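Local coordinates for protein multiheme cytochrome cf (Carboxydothermus ferrireducens DSM 11255, PDB 6QVM) that probably carries electrons along its eleven c-type hemes, from within the S-layer, to insoluble extracellular iron(III), at residues A[565-570]-A[591-596]; A[394-399]-A[556-561]. All coordinates share one frame; numbering follows the deposited sequence.

Interaction 1. Residues A[565-570]-A[591-596]; sequences KPTISI and SYNSCS. With HEC (heme c), chain O.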
loop_
_atom_site.group_PDB
_atom_site.type_symbol
_atom_site.label_atom_id
_atom_site.label_comp_id
_atom_site.label_asym_id
_atom_site.label_seq_id
_atom_site.Cartn_x
_atom_site.Cartn_y
_atom_site.Cartn_z
ATOM N N LYS A 565 -15.943 -30.243 -6.612
ATOM C CA LYS A 565 -15.970 -31.381 -7.520
ATOM C C LYS A 565 -17.395 -31.883 -7.700
ATOM O O LYS A 565 -17.698 -33.034 -7.393
ATOM C CB LYS A 565 -15.066 -32.480 -6.976
ATOM C CG LYS A 565 -13.584 -32.113 -6.985
ATOM C CD LYS A 565 -12.699 -33.155 -6.307
ATOM C CE LYS A 565 -12.956 -33.208 -4.811
ATOM N NZ LYS A 565 -12.048 -34.170 -4.128
ATOM N N PRO A 566 -18.303 -31.057 -8.238
ATOM C CA PRO A 566 -18.097 -29.688 -8.700
ATOM C C PRO A 566 -18.329 -28.601 -7.632
ATOM O O PRO A 566 -17.784 -27.494 -7.746
ATOM C CB PRO A 566 -19.113 -29.567 -9.820
ATOM C CG PRO A 566 -20.244 -30.421 -9.362
ATOM C CD PRO A 566 -19.651 -31.551 -8.596
ATOM N N THR A 567 -19.139 -28.900 -6.620
ATOM C CA THR A 567 -19.426 -27.948 -5.558
ATOM C C THR A 567 -18.697 -28.332 -4.274
ATOM O O THR A 567 -18.392 -29.502 -4.029
ATOM C CB THR A 567 -20.924 -27.834 -5.272
ATOM O OG1 THR A 567 -21.383 -29.031 -4.631
ATOM C CG2 THR A 567 -21.705 -27.597 -6.554
ATOM N N ILE A 568 -18.400 -27.315 -3.467
ATOM C CA ILE A 568 -17.758 -27.496 -2.174
ATOM C C ILE A 568 -18.422 -26.549 -1.184
ATOM O O ILE A 568 -18.878 -25.459 -1.545
ATOM C CB ILE A 568 -16.232 -27.249 -2.252
ATOM C CG1 ILE A 568 -15.542 -27.663 -0.951
ATOM C CG2 ILE A 568 -15.940 -25.793 -2.575
ATOM C CD1 ILE A 568 -14.031 -27.694 -1.066
ATOM N N SER A 569 -18.509 -26.993 0.067
ATOM C CA SER A 569 -19.033 -26.183 1.158
ATOM C C SER A 569 -18.009 -26.150 2.281
ATOM O O SER A 569 -17.516 -27.200 2.705
ATOM C CB SER A 569 -20.363 -26.734 1.669
ATOM O OG SER A 569 -21.445 -25.997 1.134
ATOM N N ILE A 570 -17.685 -24.948 2.751
ATOM C CA ILE A 570 -16.681 -24.759 3.787
ATOM C C ILE A 570 -17.293 -23.980 4.940
ATOM O O ILE A 570 -18.006 -22.992 4.731
ATOM C CB ILE A 570 -15.431 -24.032 3.254
ATOM C CG1 ILE A 570 -14.923 -24.708 1.978
ATOM C CG2 ILE A 570 -14.345 -23.992 4.316
ATOM C CD1 ILE A 570 -13.474 -24.385 1.646
ATOM N N SER A 591 -19.614 -21.291 -0.042
ATOM C CA SER A 591 -20.064 -22.349 -0.931
ATOM C C SER A 591 -19.910 -21.881 -2.368
ATOM O O SER A 591 -20.356 -20.781 -2.707
ATOM C CB SER A 591 -21.522 -22.703 -0.638
ATOM O OG SER A 591 -21.749 -24.084 -0.815
ATOM N N TYR A 592 -19.277 -22.703 -3.203
ATOM C CA TYR A 592 -19.138 -22.346 -4.605
ATOM C C TYR A 592 -19.040 -23.590 -5.478
ATOM O O TYR A 592 -18.772 -24.697 -5.005
ATOM C CB TYR A 592 -17.925 -21.436 -4.839
ATOM C CG TYR A 592 -16.611 -21.920 -4.250
ATOM C CD1 TYR A 592 -15.798 -22.816 -4.937
ATOM C CD2 TYR A 592 -16.161 -21.445 -3.028
ATOM C CE1 TYR A 592 -14.583 -23.240 -4.407
ATOM C CE2 TYR A 592 -14.960 -21.866 -2.488
ATOM C CZ TYR A 592 -14.173 -22.761 -3.180
ATOM O OH TYR A 592 -12.976 -23.180 -2.649
ATOM N N ASN A 593 -19.254 -23.374 -6.775
ATOM C CA ASN A 593 -19.108 -24.394 -7.807
ATOM C C ASN A 593 -17.887 -24.041 -8.649
ATOM O O ASN A 593 -17.844 -22.967 -9.260
ATOM C CB ASN A 593 -20.373 -24.470 -8.667
ATOM C CG ASN A 593 -20.348 -25.618 -9.674
ATOM O OD1 ASN A 593 -19.307 -25.951 -10.242
ATOM N ND2 ASN A 593 -21.515 -26.213 -9.913
ATOM N N SER A 594 -16.903 -24.943 -8.689
ATOM C CA SER A 594 -15.653 -24.665 -9.384
ATOM C C SER A 594 -15.713 -24.957 -10.881
ATOM O O SER A 594 -14.699 -24.769 -11.565
ATOM C CB SER A 594 -14.499 -25.471 -8.769
ATOM O OG SER A 594 -14.140 -24.971 -7.491
ATOM N N CYS A 595 -16.863 -25.392 -11.410
ATOM C CA CYS A 595 -16.910 -25.959 -12.749
ATOM C C CYS A 595 -18.036 -25.429 -13.627
ATOM O O CYS A 595 -17.984 -25.640 -14.849
ATOM C CB CYS A 595 -17.040 -27.486 -12.674
ATOM S SG CYS A 595 -15.942 -28.255 -11.475
ATOM N N SER A 596 -19.037 -24.744 -13.070
ATOM C CA SER A 596 -20.221 -24.402 -13.850
ATOM C C SER A 596 -20.046 -23.160 -14.728
ATOM O O SER A 596 -21.038 -22.677 -15.286
ATOM C CB SER A 596 -21.427 -24.223 -12.931
ATOM O OG SER A 596 -21.180 -23.252 -11.934
HETATM FE FE HEC O . -14.201 -29.817 -17.433
HETATM C CHA HEC O . -14.476 -32.302 -19.787
HETATM C CHB HEC O . -14.216 -32.228 -14.945
HETATM C CHC HEC O . -14.058 -27.346 -15.036
HETATM C CHD HEC O . -14.486 -27.389 -19.885
HETATM N NA HEC O . -14.336 -31.871 -17.374
HETATM C C1A HEC O . -14.416 -32.705 -18.472
HETATM C C2A HEC O . -14.432 -34.075 -17.999
HETATM C C3A HEC O . -14.354 -34.049 -16.664
HETATM C C4A HEC O . -14.302 -32.666 -16.243
HETATM C CMA HEC O . -14.333 -35.285 -15.744
HETATM C CAA HEC O . -14.501 -35.344 -18.879
HETATM C CBA HEC O . -13.121 -35.516 -19.510
HETATM C CGA HEC O . -13.032 -36.800 -20.298
HETATM O O1A HEC O . -13.924 -37.679 -20.149
HETATM O O2A HEC O . -12.051 -36.944 -21.076
HETATM N NB HEC O . -14.125 -29.794 -15.395
HETATM C C1B HEC O . -14.188 -30.904 -14.566
HETATM C C2B HEC O . -14.197 -30.443 -13.196
HETATM C C3B HEC O . -14.153 -29.096 -13.220
HETATM C C4B HEC O . -14.110 -28.659 -14.601
HETATM C CMB HEC O . -14.260 -31.377 -11.962
HETATM C CAB HEC O . -14.159 -28.154 -11.999
HETATM C CBB HEC O . -12.824 -28.319 -11.253
HETATM N NC HEC O . -14.312 -27.760 -17.451
HETATM C C1C HEC O . -14.133 -26.937 -16.353
HETATM C C2C HEC O . -13.936 -25.581 -16.840
HETATM C C3C HEC O . -14.154 -25.585 -18.171
HETATM C C4C HEC O . -14.334 -26.963 -18.582
HETATM C CMC HEC O . -13.849 -24.326 -15.944
HETATM C CAC HEC O . -14.141 -24.390 -19.161
HETATM C CBC HEC O . -12.750 -23.732 -19.255
HETATM N ND HEC O . -14.438 -29.834 -19.506
HETATM C C1D HEC O . -14.545 -28.699 -20.307
HETATM C C2D HEC O . -14.727 -29.115 -21.674
HETATM C C3D HEC O . -14.722 -30.651 -21.638
HETATM C C4D HEC O . -14.540 -31.006 -20.253
HETATM C CMD HEC O . -14.889 -28.189 -22.897
HETATM C CAD HEC O . -14.879 -31.619 -22.826
HETATM C CBD HEC O . -13.604 -31.594 -23.663
HETATM C CGD HEC O . -13.867 -32.216 -25.014
HETATM O O1D HEC O . -14.385 -33.366 -25.060
HETATM O O2D HEC O . -13.545 -31.565 -26.048
#
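Thr567 to Ile570 and Ser591 to Asn593 run antiparallel, their axes 4.9 Å apart and 166° between directions, with Ile568 and Tyr592 as the hydrogen-bonded pair and Thr567-Asn593 and Ser569-Ser591 as the non-hydrogen-bonded pairs on either side. The outer strand of a four-stranded antiparallel sheet thus leads straight into a CXXCH heme-binding motif, whose first cysteine is Cys595. Ile568 and Tyr592 exchange both backbone bonds, and the pairing is carried one step beyond the strand by Ser594 N, which donates to Pro566 O at 2.9 Å. On the face bearing Ile568 and Tyr592, the two side chains lie side by side. The Ile568 methyl CG2 sits over one face of the tyrosine ring, displaced toward the rim, as a CH-pi contact 3.7 Å from the centroid; the hydroxyl of that ring bonds to Lys562 O. Ser569 OG and Ser591 OG share a hydrogen bond of 2.7 Å on the other face. There too Asn593, with CG anti to the backbone N (chi1 -174°), meets Thr567 CG2 through ND2 at 3.6 Å, while its OD1 reaches forward to accept from Cys595 N at 2.8 Å, an Asx turn. An alanine at Asn593 would probably leave Cys595 N without this acceptor, free the turn before the heme attachment to shift, and open a gap beside the Thr567 methyl. Pro566, which follows a cis peptide bond, packs its CB 3.8 Å from Cys595 SG, and that sulfur is bonded covalently to heme CAB at 1.9 Å.

Interaction 2. Residues A[394-399]-A[556-561]; sequences GGEYND and NGYHYF. With CA (calcium ion), chain S; HEC (heme c), chain L.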
loop_
_atom_site.group_PDB
_atom_site.type_symbol
_atom_site.label_atom_id
_atom_site.label_comp_id
_atom_site.label_asym_id
_atom_site.label_seq_id
_atom_site.Cartn_x
_atom_site.Cartn_y
_atom_site.Cartn_z
ATOM N N GLY A 394 -10.169 -12.457 0.661
ATOM C CA GLY A 394 -8.746 -12.437 0.932
ATOM C C GLY A 394 -8.372 -13.122 2.231
ATOM O O GLY A 394 -7.496 -13.989 2.244
ATOM N N GLY A 395 -9.034 -12.748 3.330
ATOM C CA GLY A 395 -8.640 -13.233 4.643
ATOM C C GLY A 395 -8.712 -14.740 4.806
ATOM O O GLY A 395 -7.957 -15.312 5.595
ATOM N N GLU A 396 -9.603 -15.405 4.063
ATOM C CA GLU A 396 -9.801 -16.840 4.239
ATOM C C GLU A 396 -8.589 -17.664 3.819
ATOM O O GLU A 396 -8.522 -18.846 4.165
ATOM C CB GLU A 396 -11.021 -17.311 3.450
ATOM C CG GLU A 396 -10.885 -17.144 1.939
ATOM C CD GLU A 396 -11.468 -15.833 1.430
ATOM O OE1 GLU A 396 -11.997 -15.818 0.296
ATOM O OE2 GLU A 396 -11.403 -14.822 2.167
ATOM N N TYR A 397 -7.631 -17.072 3.101
ATOM C CA TYR A 397 -6.539 -17.847 2.520
ATOM C C TYR A 397 -5.686 -18.559 3.569
ATOM O O TYR A 397 -5.027 -19.551 3.238
ATOM C CB TYR A 397 -5.654 -16.939 1.660
ATOM C CG TYR A 397 -4.441 -16.410 2.384
ATOM C CD1 TYR A 397 -4.551 -15.361 3.284
ATOM C CD2 TYR A 397 -3.184 -16.958 2.166
ATOM C CE1 TYR A 397 -3.446 -14.879 3.958
ATOM C CE2 TYR A 397 -2.071 -16.479 2.830
ATOM C CZ TYR A 397 -2.207 -15.440 3.728
ATOM O OH TYR A 397 -1.101 -14.956 4.389
ATOM N N ASN A 398 -5.670 -18.076 4.815
ATOM C CA ASN A 398 -4.884 -18.696 5.878
ATOM C C ASN A 398 -5.755 -19.157 7.043
ATOM O O ASN A 398 -5.250 -19.343 8.153
ATOM C CB ASN A 398 -3.791 -17.747 6.376
ATOM C CG ASN A 398 -4.341 -16.451 6.953
ATOM O OD1 ASN A 398 -5.551 -16.264 7.075
ATOM N ND2 ASN A 398 -3.441 -15.549 7.315
ATOM N N ASP A 399 -7.050 -19.345 6.812
ATOM C CA ASP A 399 -7.981 -19.691 7.872
ATOM C C ASP A 399 -8.024 -21.204 8.080
ATOM O O ASP A 399 -7.362 -21.980 7.387
ATOM C CB ASP A 399 -9.370 -19.140 7.553
ATOM C CG ASP A 399 -9.476 -17.646 7.790
ATOM O OD1 ASP A 399 -8.463 -17.041 8.207
ATOM O OD2 ASP A 399 -10.573 -17.086 7.576
ATOM N N ASN A 556 -15.362 -16.845 -7.922
ATOM C CA ASN A 556 -15.915 -15.635 -7.314
ATOM C C ASN A 556 -14.899 -14.924 -6.418
ATOM O O ASN A 556 -15.272 -14.241 -5.462
ATOM C CB ASN A 556 -17.193 -15.955 -6.533
ATOM C CG ASN A 556 -18.281 -16.524 -7.420
ATOM O OD1 ASN A 556 -18.580 -15.979 -8.483
ATOM N ND2 ASN A 556 -18.874 -17.631 -6.991
ATOM N N GLY A 557 -13.608 -15.100 -6.697
ATOM C CA GLY A 557 -12.575 -14.460 -5.906
ATOM C C GLY A 557 -12.266 -15.125 -4.583
ATOM O O GLY A 557 -11.489 -14.570 -3.797
ATOM N N TYR A 558 -12.837 -16.295 -4.310
ATOM C CA TYR A 558 -12.567 -16.969 -3.046
ATOM C C TYR A 558 -11.111 -17.414 -2.967
ATOM O O TYR A 558 -10.550 -17.933 -3.935
ATOM C CB TYR A 558 -13.492 -18.172 -2.872
ATOM C CG TYR A 558 -14.838 -17.826 -2.283
ATOM C CD1 TYR A 558 -14.940 -17.333 -0.991
ATOM C CD2 TYR A 558 -16.005 -17.996 -3.011
ATOM C CE1 TYR A 558 -16.164 -17.020 -0.442
ATOM C CE2 TYR A 558 -17.236 -17.669 -2.478
ATOM C CZ TYR A 558 -17.311 -17.190 -1.188
ATOM O OH TYR A 558 -18.534 -16.876 -0.644
ATOM N N HIS A 559 -10.502 -17.204 -1.798
ATOM C CA HIS A 559 -9.117 -17.580 -1.542
ATOM C C HIS A 559 -9.000 -18.878 -0.747
ATOM O O HIS A 559 -8.000 -19.086 -0.055
ATOM C CB HIS A 559 -8.384 -16.460 -0.804
ATOM C CG HIS A 559 -8.129 -15.248 -1.643
ATOM N ND1 HIS A 559 -9.134 -14.563 -2.291
ATOM C CD2 HIS A 559 -6.980 -14.590 -1.931
ATOM C CE1 HIS A 559 -8.616 -13.542 -2.952
ATOM N NE2 HIS A 559 -7.310 -13.534 -2.747
ATOM N N TYR A 560 -10.011 -19.748 -0.811
ATOM C CA TYR A 560 -9.885 -21.043 -0.154
ATOM C C TYR A 560 -9.001 -21.994 -0.948
ATOM O O TYR A 560 -8.372 -22.880 -0.360
ATOM C CB TYR A 560 -11.261 -21.672 0.063
ATOM C CG TYR A 560 -12.106 -20.964 1.101
ATOM C CD1 TYR A 560 -11.905 -21.187 2.456
ATOM C CD2 TYR A 560 -13.102 -20.071 0.727
ATOM C CE1 TYR A 560 -12.667 -20.543 3.412
ATOM C CE2 TYR A 560 -13.871 -19.419 1.678
ATOM C CZ TYR A 560 -13.652 -19.667 3.019
ATOM O OH TYR A 560 -14.409 -19.029 3.972
ATOM N N PHE A 561 -8.956 -21.828 -2.273
ATOM C CA PHE A 561 -8.127 -22.623 -3.178
ATOM C C PHE A 561 -8.544 -24.090 -3.231
ATOM O O PHE A 561 -8.004 -24.858 -4.032
ATOM C CB PHE A 561 -6.647 -22.504 -2.806
ATOM C CG PHE A 561 -6.081 -21.126 -3.005
ATOM C CD1 PHE A 561 -5.639 -20.719 -4.252
ATOM C CD2 PHE A 561 -5.994 -20.238 -1.947
ATOM C CE1 PHE A 561 -5.122 -19.452 -4.440
ATOM C CE2 PHE A 561 -5.476 -18.967 -2.128
ATOM C CZ PHE A 561 -5.040 -18.574 -3.377
HETATM CA CA CA S . -7.383 -14.934 7.943
HETATM FE FE HEC L . -6.032 -12.014 -3.318
HETATM C CHA HEC L . -8.416 -11.600 -5.744
HETATM C CHB HEC L . -7.451 -9.498 -1.495
HETATM C CHC HEC L . -3.910 -12.748 -0.691
HETATM C CHD HEC L . -4.082 -13.924 -5.398
HETATM N NA HEC L . -7.616 -10.755 -3.583
HETATM C C1A HEC L . -8.492 -10.766 -4.648
HETATM C C2A HEC L . -9.506 -9.758 -4.401
HETATM C C3A HEC L . -9.236 -9.177 -3.227
HETATM C C4A HEC L . -8.045 -9.794 -2.693
HETATM C CMA HEC L . -10.055 -8.049 -2.573
HETATM C CAA HEC L . -10.701 -9.450 -5.329
HETATM C CBA HEC L . -11.716 -10.572 -5.089
HETATM C CGA HEC L . -12.893 -10.436 -6.014
HETATM O O1A HEC L . -13.993 -10.120 -5.493
HETATM O O2A HEC L . -12.743 -10.641 -7.249
HETATM N NB HEC L . -5.716 -11.260 -1.459
HETATM C C1B HEC L . -6.489 -10.273 -0.872
HETATM C C2B HEC L . -6.121 -10.195 0.523
HETATM C C3B HEC L . -5.126 -11.075 0.750
HETATM C C4B HEC L . -4.865 -11.774 -0.497
HETATM C CMB HEC L . -6.726 -9.198 1.525
HETATM C CAB HEC L . -4.396 -11.365 2.092
HETATM C CBB HEC L . -5.366 -11.846 3.207
HETATM N NC HEC L . -4.268 -13.061 -3.110
HETATM C C1C HEC L . -3.626 -13.327 -1.911
HETATM C C2C HEC L . -2.582 -14.307 -2.142
HETATM C C3C HEC L . -2.672 -14.702 -3.434
HETATM C C4C HEC L . -3.705 -13.885 -4.067
HETATM C CMC HEC L . -1.695 -14.914 -1.025
HETATM C CAC HEC L . -1.776 -15.726 -4.195
HETATM C CBC HEC L . -1.796 -17.143 -3.574
HETATM N ND HEC L . -6.220 -12.657 -5.266
HETATM C C1D HEC L . -5.277 -13.454 -5.914
HETATM C C2D HEC L . -5.744 -13.700 -7.254
HETATM C C3D HEC L . -7.091 -12.981 -7.364
HETATM C C4D HEC L . -7.317 -12.368 -6.077
HETATM C CMD HEC L . -5.030 -14.524 -8.340
HETATM C CAD HEC L . -8.015 -12.953 -8.594
HETATM C CBD HEC L . -9.151 -13.932 -8.300
HETATM C CGD HEC L . -10.027 -14.119 -9.512
HETATM O O1D HEC L . -11.255 -14.338 -9.323
HETATM O O2D HEC L . -9.505 -14.043 -10.659
HETATM O O HOH W 1 -9.818 -14.488 7.867
HETATM O O HOH W 2 -7.878 -13.172 9.661
HETATM O O HOH W 3 -6.236 -15.584 10.233
#
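Glu396 rises from a short 3-10 turn and reaches across to His559, passing over Tyr560 on its way. Its CB lies over one face of the Tyr560 ring, 3.6 Å from CZ. With CG between the backbone N and the carbonyl carbon (chi1 64°), that methylene comes over the centre of the same ring, a CH-pi contact 3.8 Å from the centroid. The chain then bends, and CD arrives 3.6 Å from His559 N. At the tip OE1 accepts the His559 amide at 2.9 Å in an almost straight bond (176°), the donor standing above the carboxylate plane, and it meets the edge of the Tyr558 ring at CD1. Arg393 forms a salt bridge with OE1, so the buried oxygen has a charged partner as well as an amide; OE2 takes a weak bond from Gly394 N.

The histidine positioned in this way is one axial ligand of a bis-histidine heme c: its NE2 binds the iron at 2.1 Å, and His477 supplies the second ligand. The other ring nitrogen, ND1, makes a weak bond to Gly557 O. One face of the imidazole is covered by Gly394 CA, 3.8 Å from the ring centroid and over its centre. A side chain on Gly394 would collide with the porphyrin, and at its backbone angles a CB would also press on the preceding carbonyl oxygen. Tyr397 CA makes a CA-H...O contact with His559 O, and its ring lies beside the heme CBB atom. Segment 394-399 also supplies Gly395 O, Asn398 and Asp399 OD1, the last at 2.4 Å, to a calcium ion completed by Glu384 and three waters.

How the interactions relate
Followed from the N terminus, the chain passes helix 381-384, makes the 394-399 turn and runs straight into strand 400-403. After a long excursion of 156 residues that includes several helices, 556-561 returns to close interaction 2. Only a few residues later strand 567-572 begins, and a connection holding the short helix 573-576 brings back strand 589-593 to close interaction 1; the two loops follow in series and neither nest nor cross. Strand 567-572 lies between 400-403 and 589-593, so interaction 1 lies within the sheet, and the calcium-binding segment of interaction 2 leads into the neighbouring strand. They also touch directly: Tyr592 meets Tyr558 ring to ring, and Ile570 packs on Tyr560, linking an axial-histidine loop to the attachment site of another heme.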